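Local structure of substrate binding periplasmic protein (Ralstonia solanacearum, 3LOP) at residues G289-K294 / Y322-G327; I200-T205 / Q211-Y216; L78-T83 / E87-E92; T159-T164 / L170-M175. The protein binds leucine in the cleft between its two lobes in the crystal and probably serves as the periplasmic receptor of an amino-acid uptake system. All coordinates share one frame; numbering follows the deposited sequence.

Contact 1 of 4, residues G289-K294 / Y322-G327; sequences GFVAAK and YDVGGG
Lys294 reaches out of helix 284-303 and slides along Val324, the two side chains running past each other in opposite directions, while the Tyr322 side chain crosses the lysine at about a right angle. With CG anti to the backbone N (chi1 -171°) and every later torsion extended, the lysine chain is stretched straight across the loop. Lys294 CD presses on Val324 CG1 at 3.4 Å, tighter than ordinary van der Waals contact, and Lys294 CE lies 3.5 Å from Tyr322 OH. At the end of the chain, Lys294 NZ donates to Val324 O at 2.9 Å, tilted 33° from the carbonyl plane. The same nitrogen is joined through a water to Asp323 O and forms a salt bridge with Glu267. The Asp323 side chain leaves the backbone away from the helix, and its carboxylate turns back to the loop's own N-H groups: Asp323 OD1 accepts from Gly325 N at 2.7 Å, an Asx turn, and also from Gly327 N. One turn earlier on the helix, Val291 CG2 meets Val324 CG1 at 4.4 Å. The lysine thus packs its methylenes on a valine methyl while carbonyl, water and carboxylate satisfy its ammonium group, consistent with a charged lysine.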
# COMPACT_ATOMS: atom_id res chain seq x y z
N GLY A 289 3.93 -5.84 -3.39
CA GLY A 289 5.31 -5.74 -3.84
C GLY A 289 5.57 -6.59 -5.07
O GLY A 289 6.30 -6.19 -5.98
N PHE A 290 4.97 -7.78 -5.08
CA PHE A 290 5.09 -8.73 -6.18
C PHE A 290 4.52 -8.08 -7.45
O PHE A 290 5.15 -8.10 -8.52
CB PHE A 290 4.28 -9.99 -5.81
CG PHE A 290 4.51 -11.18 -6.72
CD1 PHE A 290 5.59 -12.03 -6.50
CD2 PHE A 290 3.62 -11.47 -7.73
CE1 PHE A 290 5.76 -13.18 -7.30
CE2 PHE A 290 3.78 -12.61 -8.53
CZ PHE A 290 4.85 -13.46 -8.31
N VAL A 291 3.33 -7.51 -7.32
CA VAL A 291 2.66 -6.85 -8.44
C VAL A 291 3.44 -5.65 -8.97
O VAL A 291 3.58 -5.47 -10.18
CB VAL A 291 1.22 -6.41 -8.03
CG1 VAL A 291 0.63 -5.48 -9.08
CG2 VAL A 291 0.33 -7.64 -7.89
N ALA A 292 3.94 -4.82 -8.06
CA ALA A 292 4.70 -3.64 -8.48
C ALA A 292 5.94 -4.08 -9.25
O ALA A 292 6.26 -3.52 -10.30
CB ALA A 292 5.09 -2.81 -7.27
N ALA A 293 6.62 -5.10 -8.73
CA ALA A 293 7.82 -5.60 -9.38
C ALA A 293 7.51 -6.15 -10.77
O ALA A 293 8.28 -5.93 -11.71
CB ALA A 293 8.47 -6.69 -8.52
N LYS A 294 6.39 -6.85 -10.91
CA LYS A 294 6.02 -7.42 -12.20
C LYS A 294 5.69 -6.32 -13.21
O LYS A 294 6.05 -6.42 -14.38
CB LYS A 294 4.84 -8.38 -12.06
CG LYS A 294 4.54 -9.15 -13.33
CD LYS A 294 3.56 -10.28 -13.11
CE LYS A 294 3.37 -11.09 -14.38
NZ LYS A 294 2.43 -12.22 -14.18
N TYR A 322 -1.84 -3.46 -19.29
CA TYR A 322 -0.97 -4.63 -19.17
C TYR A 322 -1.58 -5.50 -18.06
O TYR A 322 -1.81 -5.02 -16.95
CB TYR A 322 0.45 -4.21 -18.80
CG TYR A 322 1.30 -5.35 -18.30
CD1 TYR A 322 1.55 -6.46 -19.11
CD2 TYR A 322 1.82 -5.34 -17.01
CE1 TYR A 322 2.28 -7.54 -18.63
CE2 TYR A 322 2.56 -6.41 -16.53
CZ TYR A 322 2.78 -7.51 -17.33
OH TYR A 322 3.51 -8.57 -16.84
N ASP A 323 -1.82 -6.77 -18.38
CA ASP A 323 -2.42 -7.72 -17.44
C ASP A 323 -1.37 -8.45 -16.61
O ASP A 323 -0.59 -9.24 -17.14
CB ASP A 323 -3.24 -8.75 -18.23
CG ASP A 323 -4.25 -9.50 -17.37
OD1 ASP A 323 -4.03 -9.62 -16.14
OD2 ASP A 323 -5.26 -9.97 -17.93
N VAL A 324 -1.34 -8.18 -15.31
CA VAL A 324 -0.40 -8.82 -14.40
C VAL A 324 -0.90 -10.23 -14.10
O VAL A 324 -0.16 -11.08 -13.60
CB VAL A 324 -0.28 -8.01 -13.09
CG1 VAL A 324 0.67 -8.69 -12.13
CG2 VAL A 324 0.20 -6.60 -13.39
N GLY A 325 -2.17 -10.46 -14.42
CA GLY A 325 -2.78 -11.76 -14.19
C GLY A 325 -4.20 -11.63 -13.69
O GLY A 325 -4.51 -10.75 -12.88
N GLY A 326 -5.08 -12.49 -14.18
CA GLY A 326 -6.47 -12.49 -13.75
C GLY A 326 -7.27 -11.23 -14.04
O GLY A 326 -8.32 -11.01 -13.44
N GLY A 327 -6.78 -10.40 -14.95
CA GLY A 327 -7.51 -9.19 -15.28
C GLY A 327 -7.10 -7.97 -14.48
O GLY A 327 -7.72 -6.91 -14.61
O HOH W 1 0.82 -11.56 -16.71
O HOH W 2 6.82 -8.95 -15.88

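Contact 2 of 4, residues I200-T205 / Q211-Y216; sequences IFLGAT and QFVRQY
Ile200 and Leu202 point from strand 199-203 onto Phe212, Val213 and Tyr216 of helix 206-218, the strand-helix half of a beta-alpha-beta unit completed by strand 224-227 in a parallel sheet of the periplasmic binding protein fold. The short segments run nearly antiparallel, at 153°, with their axes 11.1 Å apart, and the gap is bridged by side chains from both segments. Packing is tightest at the start of the strand segment. There Ile200 CD1 sits over one face of the Tyr216 ring, 3.9 Å from its centroid and 28° off the normal, a CH-pi contact. Ile200 CD1 also lies near the plane of the Phe212 ring, at its edge, 4.1 Å from Phe212 CZ, so one carbon is shared by two rings that it approaches differently. Chi1 of -68° sets Ile200 CG1 beside the backbone N, and the extended chi2 carries CD1 out to the rings. Leu202 continues the layer with its two methyls divided, Leu202 CD2 going to Phe212 CD2 at 3.8 Å. Helix 186-194 adds Val189 and Leu192 against Phe212. The solvent side is different: Arg214 is exposed, and Gln211 and Gln215 are partly so, with none of the three touching the strand segment. Beyond the strand, Thr205 belongs to the leucine pocket, and Ala204 O accepts from Ser230 OG, another pocket residue. Tyr216 OH is hydrogen-bonded to Ala223 N. The Leu202 and Val213 side chains cross at about a right angle, with Leu202 CD1 3.7 Å from Val213 CG2.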
# COMPACT_ATOMS: atom_id res chain seq x y z
N ILE A 200 -15.98 3.37 13.12
CA ILE A 200 -14.72 4.10 13.26
C ILE A 200 -13.83 3.73 12.09
O ILE A 200 -13.56 2.55 11.85
CB ILE A 200 -13.99 3.74 14.57
CG1 ILE A 200 -14.79 4.27 15.77
CG2 ILE A 200 -12.59 4.35 14.56
CD1 ILE A 200 -14.25 3.83 17.12
N PHE A 201 -13.40 4.75 11.36
CA PHE A 201 -12.54 4.57 10.20
C PHE A 201 -11.09 4.75 10.62
O PHE A 201 -10.76 5.72 11.30
CB PHE A 201 -12.92 5.58 9.12
CG PHE A 201 -12.16 5.42 7.84
CD1 PHE A 201 -10.92 6.03 7.67
CD2 PHE A 201 -12.67 4.65 6.80
CE1 PHE A 201 -10.20 5.87 6.49
CE2 PHE A 201 -11.96 4.48 5.62
CZ PHE A 201 -10.72 5.09 5.46
N LEU A 202 -10.24 3.82 10.22
CA LEU A 202 -8.83 3.88 10.58
C LEU A 202 -7.92 4.42 9.48
O LEU A 202 -7.59 3.70 8.53
CB LEU A 202 -8.34 2.49 11.01
CG LEU A 202 -9.20 1.73 12.02
CD1 LEU A 202 -8.59 0.36 12.27
CD2 LEU A 202 -9.31 2.52 13.33
N GLY A 203 -7.54 5.68 9.60
CA GLY A 203 -6.64 6.29 8.64
C GLY A 203 -5.28 6.19 9.30
O GLY A 203 -4.69 7.20 9.71
N ALA A 204 -4.80 4.96 9.41
CA ALA A 204 -3.54 4.69 10.09
C ALA A 204 -2.73 3.58 9.44
O ALA A 204 -3.14 2.97 8.45
CB ALA A 204 -3.84 4.31 11.53
N THR A 205 -1.55 3.34 10.01
CA THR A 205 -0.66 2.30 9.54
C THR A 205 -0.94 1.03 10.34
O THR A 205 -1.68 1.06 11.33
CB THR A 205 0.81 2.72 9.69
OG1 THR A 205 1.05 3.16 11.03
CG2 THR A 205 1.12 3.86 8.72
N GLN A 211 -3.06 -1.98 17.46
CA GLN A 211 -3.13 -1.64 18.87
C GLN A 211 -4.44 -0.95 19.20
O GLN A 211 -5.05 -1.22 20.23
CB GLN A 211 -1.94 -0.76 19.26
CG GLN A 211 -0.63 -1.52 19.30
CD GLN A 211 -0.61 -2.58 20.38
OE1 GLN A 211 0.26 -3.46 20.39
NE2 GLN A 211 -1.56 -2.51 21.31
N PHE A 212 -4.89 -0.06 18.32
CA PHE A 212 -6.15 0.63 18.56
C PHE A 212 -7.30 -0.37 18.59
O PHE A 212 -8.12 -0.37 19.51
CB PHE A 212 -6.43 1.67 17.47
CG PHE A 212 -7.76 2.36 17.64
CD1 PHE A 212 -7.87 3.50 18.43
CD2 PHE A 212 -8.91 1.81 17.08
CE1 PHE A 212 -9.11 4.09 18.66
CE2 PHE A 212 -10.16 2.39 17.31
CZ PHE A 212 -10.26 3.53 18.10
N VAL A 213 -7.36 -1.24 17.58
CA VAL A 213 -8.43 -2.23 17.51
C VAL A 213 -8.46 -3.15 18.73
O VAL A 213 -9.52 -3.37 19.32
CB VAL A 213 -8.33 -3.07 16.22
CG1 VAL A 213 -9.36 -4.19 16.23
CG2 VAL A 213 -8.56 -2.17 15.01
N ARG A 214 -7.31 -3.70 19.11
CA ARG A 214 -7.26 -4.59 20.26
C ARG A 214 -7.74 -3.91 21.53
O ARG A 214 -8.59 -4.44 22.25
CB ARG A 214 -5.83 -5.12 20.48
CG ARG A 214 -5.70 -6.01 21.72
CD ARG A 214 -4.26 -6.46 21.97
NE ARG A 214 -3.84 -7.55 21.10
CZ ARG A 214 -4.30 -8.80 21.16
NH1 ARG A 214 -5.22 -9.13 22.06
NH2 ARG A 214 -3.84 -9.72 20.33
N GLN A 215 -7.21 -2.72 21.80
CA GLN A 215 -7.57 -1.97 23.00
C GLN A 215 -9.01 -1.46 22.99
O GLN A 215 -9.70 -1.53 24.00
CB GLN A 215 -6.61 -0.79 23.17
CG GLN A 215 -5.18 -1.20 23.51
CD GLN A 215 -4.20 -0.05 23.41
OE1 GLN A 215 -4.46 1.05 23.90
NE2 GLN A 215 -3.05 -0.31 22.79
N TYR A 216 -9.45 -0.95 21.85
CA TYR A 216 -10.81 -0.43 21.73
C TYR A 216 -11.83 -1.53 22.04
O TYR A 216 -12.75 -1.32 22.83
CB TYR A 216 -11.04 0.11 20.31
CG TYR A 216 -12.44 0.63 20.06
CD1 TYR A 216 -12.90 1.80 20.65
CD2 TYR A 216 -13.32 -0.08 19.23
CE1 TYR A 216 -14.20 2.26 20.44
CE2 TYR A 216 -14.61 0.37 19.01
CZ TYR A 216 -15.05 1.54 19.62
OH TYR A 216 -16.34 1.97 19.42

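Contact 3 of 4, residues L78-T83 / E87-E92; sequences LTVVGT and EALMRE. With LEU (leucine), chain B.
Chi1 of -69° puts Thr83 OG1 beside the backbone N and leaves CG2 anti to it, while chi1 of -65° sets Glu87 CG beside its own N and the rest of the acid runs extended; the two side chains therefore lie side by side, pointing the same way. The carboxylate passes the threonine methyl, with Glu87 OE2 3.6 Å from Thr83 CG2, and OE2 is hydrogen-bonded to Ser111 OG. In the backbone, the first turn of helix 83-91 closes by Glu87 N donating to Thr83 O at 3.0 Å, with an N-H...O angle of 161°. Gly82 is the N-cap residue; its N comes close to the amino N of the bound leucine, which is hydrogen-bonded to Ala106 O, Gln18 NE2 and Arg285 NH1. Val81 CG1 lies 3.6 Å from that ligand nitrogen. Thr83 OG1 is hydrogen-bonded to Thr107 OG1, another pocket residue. At the other end of the contact, Val80 CG2 and Leu89 CD1 reach toward each other tip to tip at 4.0 Å. Helix 58-71 flanks this pair, with Thr61 against Val80 and Val65 against Leu89. The 78-83 loop leads from strand 74-78 of the five-stranded parallel sheet into helix 83-91, and Val81 packs on Leu25 of helix 19-38.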
# COMPACT_ATOMS: atom_id res chain seq x y z
N LEU A 78 11.09 1.26 -6.41
CA LEU A 78 9.85 0.54 -6.11
C LEU A 78 9.29 0.72 -4.70
O LEU A 78 10.03 0.85 -3.73
CB LEU A 78 10.04 -0.96 -6.32
CG LEU A 78 10.04 -1.61 -7.70
CD1 LEU A 78 10.43 -3.08 -7.55
CD2 LEU A 78 8.65 -1.49 -8.32
N THR A 79 7.96 0.70 -4.63
CA THR A 79 7.17 0.74 -3.39
C THR A 79 7.67 1.46 -2.14
O THR A 79 7.86 0.83 -1.09
CB THR A 79 6.82 -0.70 -2.97
OG1 THR A 79 8.01 -1.39 -2.56
CG2 THR A 79 6.20 -1.46 -4.14
N VAL A 80 7.86 2.77 -2.22
CA VAL A 80 8.28 3.52 -1.04
C VAL A 80 7.07 3.61 -0.11
O VAL A 80 5.94 3.81 -0.56
CB VAL A 80 8.76 4.94 -1.43
CG1 VAL A 80 9.00 5.78 -0.18
CG2 VAL A 80 10.05 4.84 -2.23
N VAL A 81 7.31 3.47 1.19
CA VAL A 81 6.25 3.51 2.18
C VAL A 81 6.11 4.86 2.87
O VAL A 81 7.11 5.50 3.21
CB VAL A 81 6.48 2.43 3.27
CG1 VAL A 81 5.45 2.55 4.38
CG2 VAL A 81 6.45 1.05 2.64
N GLY A 82 4.87 5.29 3.08
CA GLY A 82 4.62 6.55 3.75
C GLY A 82 4.26 7.71 2.85
O GLY A 82 5.06 8.12 2.01
N THR A 83 3.06 8.25 3.04
CA THR A 83 2.62 9.39 2.25
C THR A 83 3.60 10.54 2.42
O THR A 83 3.99 11.18 1.44
CB THR A 83 1.21 9.85 2.69
OG1 THR A 83 0.25 8.86 2.32
CG2 THR A 83 0.83 11.16 2.02
N GLU A 87 5.96 12.15 -0.54
CA GLU A 87 5.77 13.56 -0.83
C GLU A 87 7.07 14.34 -0.66
O GLU A 87 7.29 15.34 -1.35
CB GLU A 87 4.65 14.15 0.05
CG GLU A 87 3.28 13.54 -0.26
CD GLU A 87 2.13 14.21 0.47
OE1 GLU A 87 2.36 14.83 1.53
OE2 GLU A 87 0.98 14.10 -0.01
N ALA A 88 7.95 13.87 0.22
CA ALA A 88 9.24 14.53 0.41
C ALA A 88 10.11 14.27 -0.82
O ALA A 88 10.82 15.15 -1.29
CB ALA A 88 9.92 14.02 1.68
N LEU A 89 10.07 13.04 -1.34
CA LEU A 89 10.85 12.72 -2.53
C LEU A 89 10.42 13.61 -3.68
O LEU A 89 11.24 14.03 -4.50
CB LEU A 89 10.66 11.26 -2.93
CG LEU A 89 11.24 10.19 -2.01
CD1 LEU A 89 10.85 8.80 -2.50
CD2 LEU A 89 12.76 10.32 -1.96
N MSE A 90 9.12 13.90 -3.76
CA MSE A 90 8.59 14.74 -4.82
C MSE A 90 8.95 16.21 -4.57
O MSE A 90 9.56 16.87 -5.41
CB MSE A 90 7.06 14.59 -4.91
CG MSE A 90 6.59 13.16 -5.16
SE MSE A 90 4.66 12.98 -5.39
CE MSE A 90 4.09 13.28 -3.58
N ARG A 91 8.58 16.70 -3.39
CA ARG A 91 8.83 18.08 -3.00
C ARG A 91 10.30 18.49 -3.07
O ARG A 91 10.63 19.57 -3.57
CB ARG A 91 8.31 18.31 -1.58
CG ARG A 91 8.48 19.73 -1.07
CD ARG A 91 8.06 19.85 0.39
NE ARG A 91 6.72 19.33 0.63
CZ ARG A 91 6.45 18.18 1.25
NH1 ARG A 91 7.44 17.42 1.70
NH2 ARG A 91 5.20 17.79 1.41
N GLU A 92 11.18 17.64 -2.56
CA GLU A 92 12.61 17.94 -2.55
C GLU A 92 13.30 17.67 -3.88
O GLU A 92 14.51 17.87 -4.01
CB GLU A 92 13.28 17.17 -1.41
CG GLU A 92 12.79 17.64 -0.04
CD GLU A 92 13.42 16.89 1.11
OE1 GLU A 92 14.66 16.76 1.13
OE2 GLU A 92 12.67 16.43 2.00
N LEU B . 2.41 3.84 2.91
CA LEU B . 1.95 3.67 4.32
C LEU B . 1.62 2.21 4.59
O LEU B . 1.61 1.84 5.78
CB LEU B . 0.71 4.52 4.54
CG LEU B . 1.03 5.90 3.99
CD1 LEU B . -0.14 6.47 3.31
CD2 LEU B . 1.51 6.79 5.07
OXT LEU B . 1.37 1.47 3.61

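Contact 4 of 4, residues T159-T164 / L170-M175; sequences TGVERT and LAITAM
Ile172 lays its CG1-CD1 arm against helix 152-166, overlapping the CG methylene of Glu162 and one methyl of Val161. It crosses both side chains at about a right angle, with Ile172 CD1 3.4 Å from Glu162 CG and Ile172 CG1 3.9 Å from Val161 CG1. The glutamate thus serves this contact chiefly through its aliphatic part. Chi1 of -63° sets Glu162 CG beside the backbone N, and the chain then extends so that the carboxylate passes beyond the isoleucine toward Met175, a selenomethionine. There Glu162 OE2 comes within 4.1 Å of Met175 CE, a loose touch on the exposed side of Glu162. Met175 bends at chi3 to bring that methyl round. Polar backbone is joined through solvent: one water donates to Glu162 O and to Leu170 O, each at 2.8 Å, bridging the helix and the incoming chain where the side chains do not meet. Around the pair, Ile158 and Leu165 of the same helix and Val146 of strand 144-149 also touch Ile172. The contact joins the helix to the connection into strand 174-178, an outermost strand of the four-stranded parallel sheet, within the beta-alpha-beta unit formed by strand 144-149, helix 152-166 and strand 174-178.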
# COMPACT_ATOMS: atom_id res chain seq x y z
N THR A 159 -9.66 14.56 5.43
CA THR A 159 -10.17 15.33 4.30
C THR A 159 -11.08 14.46 3.44
O THR A 159 -12.16 14.89 3.02
CB THR A 159 -9.02 15.87 3.43
OG1 THR A 159 -8.20 16.74 4.22
CG2 THR A 159 -9.57 16.63 2.24
N GLY A 160 -10.64 13.23 3.18
CA GLY A 160 -11.40 12.32 2.35
C GLY A 160 -12.74 11.93 2.96
O GLY A 160 -13.76 11.97 2.28
N VAL A 161 -12.73 11.54 4.23
CA VAL A 161 -13.95 11.15 4.90
C VAL A 161 -14.91 12.33 4.99
O VAL A 161 -16.12 12.17 4.80
CB VAL A 161 -13.66 10.59 6.32
CG1 VAL A 161 -14.96 10.37 7.07
CG2 VAL A 161 -12.90 9.28 6.21
N GLU A 162 -14.38 13.52 5.27
CA GLU A 162 -15.22 14.71 5.37
C GLU A 162 -15.88 15.02 4.04
O GLU A 162 -17.05 15.40 3.99
CB GLU A 162 -14.39 15.92 5.82
CG GLU A 162 -13.79 15.79 7.20
CD GLU A 162 -13.08 17.05 7.66
OE1 GLU A 162 -12.28 17.61 6.88
OE2 GLU A 162 -13.33 17.49 8.81
N ARG A 163 -15.13 14.85 2.95
CA ARG A 163 -15.65 15.13 1.62
C ARG A 163 -16.80 14.20 1.27
O ARG A 163 -17.85 14.64 0.80
CB ARG A 163 -14.53 14.97 0.58
CG ARG A 163 -14.96 15.28 -0.85
CD ARG A 163 -13.78 15.18 -1.79
NE ARG A 163 -12.69 16.07 -1.38
CZ ARG A 163 -11.49 16.09 -1.94
NH1 ARG A 163 -11.20 15.27 -2.95
NH2 ARG A 163 -10.56 16.93 -1.50
N THR A 164 -16.61 12.90 1.51
CA THR A 164 -17.65 11.92 1.21
C THR A 164 -18.88 12.17 2.08
O THR A 164 -20.01 12.14 1.58
CB THR A 164 -17.14 10.49 1.45
OG1 THR A 164 -15.96 10.27 0.65
CG2 THR A 164 -18.20 9.47 1.05
N LEU A 170 -23.58 15.05 5.95
CA LEU A 170 -23.11 14.53 7.23
C LEU A 170 -21.71 15.04 7.52
O LEU A 170 -21.05 15.61 6.64
CB LEU A 170 -23.10 12.99 7.21
CG LEU A 170 -24.44 12.27 7.09
CD1 LEU A 170 -24.20 10.80 6.79
CD2 LEU A 170 -25.23 12.44 8.38
N ALA A 171 -21.25 14.85 8.75
CA ALA A 171 -19.91 15.28 9.14
C ALA A 171 -19.35 14.30 10.16
O ALA A 171 -20.10 13.56 10.80
CB ALA A 171 -19.96 16.69 9.73
N ILE A 172 -18.03 14.30 10.31
CA ILE A 172 -17.39 13.41 11.27
C ILE A 172 -17.86 13.74 12.68
O ILE A 172 -17.92 14.90 13.08
CB ILE A 172 -15.85 13.55 11.19
CG1 ILE A 172 -15.37 13.08 9.82
CG2 ILE A 172 -15.19 12.75 12.31
CD1 ILE A 172 -13.90 13.33 9.57
N THR A 173 -18.21 12.70 13.44
CA THR A 173 -18.69 12.87 14.81
C THR A 173 -17.56 13.08 15.80
O THR A 173 -17.68 13.88 16.73
CB THR A 173 -19.53 11.65 15.25
OG1 THR A 173 -20.76 11.62 14.52
CG2 THR A 173 -19.82 11.71 16.75
N ALA A 174 -16.46 12.36 15.61
CA ALA A 174 -15.32 12.47 16.50
C ALA A 174 -14.06 12.01 15.79
O ALA A 174 -14.11 11.15 14.91
CB ALA A 174 -15.55 11.62 17.75
N MSE A 175 -12.93 12.60 16.15
CA MSE A 175 -11.66 12.21 15.56
C MSE A 175 -10.58 12.23 16.63
O MSE A 175 -10.65 12.99 17.60
CB MSE A 175 -11.28 13.14 14.40
CG MSE A 175 -11.15 14.61 14.76
SE MSE A 175 -10.65 15.68 13.21
CE MSE A 175 -12.37 15.75 12.34
O HOH W 3 -18.34 16.40 6.25

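The four contacts fall into two groups. Contacts 2 and 4 belong to the same four-stranded sheet, their centres 16 Å apart, and touch where Phe201 CD1 meets Val161 CG2 at 4.1 Å. Contacts 1 and 3 meet where Ala292 CB packs on Thr79 CG2 at 3.6 Å, although their centres are 22 Å apart. Leucine lies between the groups: contact 3 supplies Val81, Gly82 and Thr83 and contact 2 supplies Thr205, with the nearest atoms of these two contacts about 6 Å apart. Contact 4 stands further back, the Val161 side chain about 13 Å from the ligand. Contact 1 lies on the opposite side of the chain's centre from contacts 2 and 4.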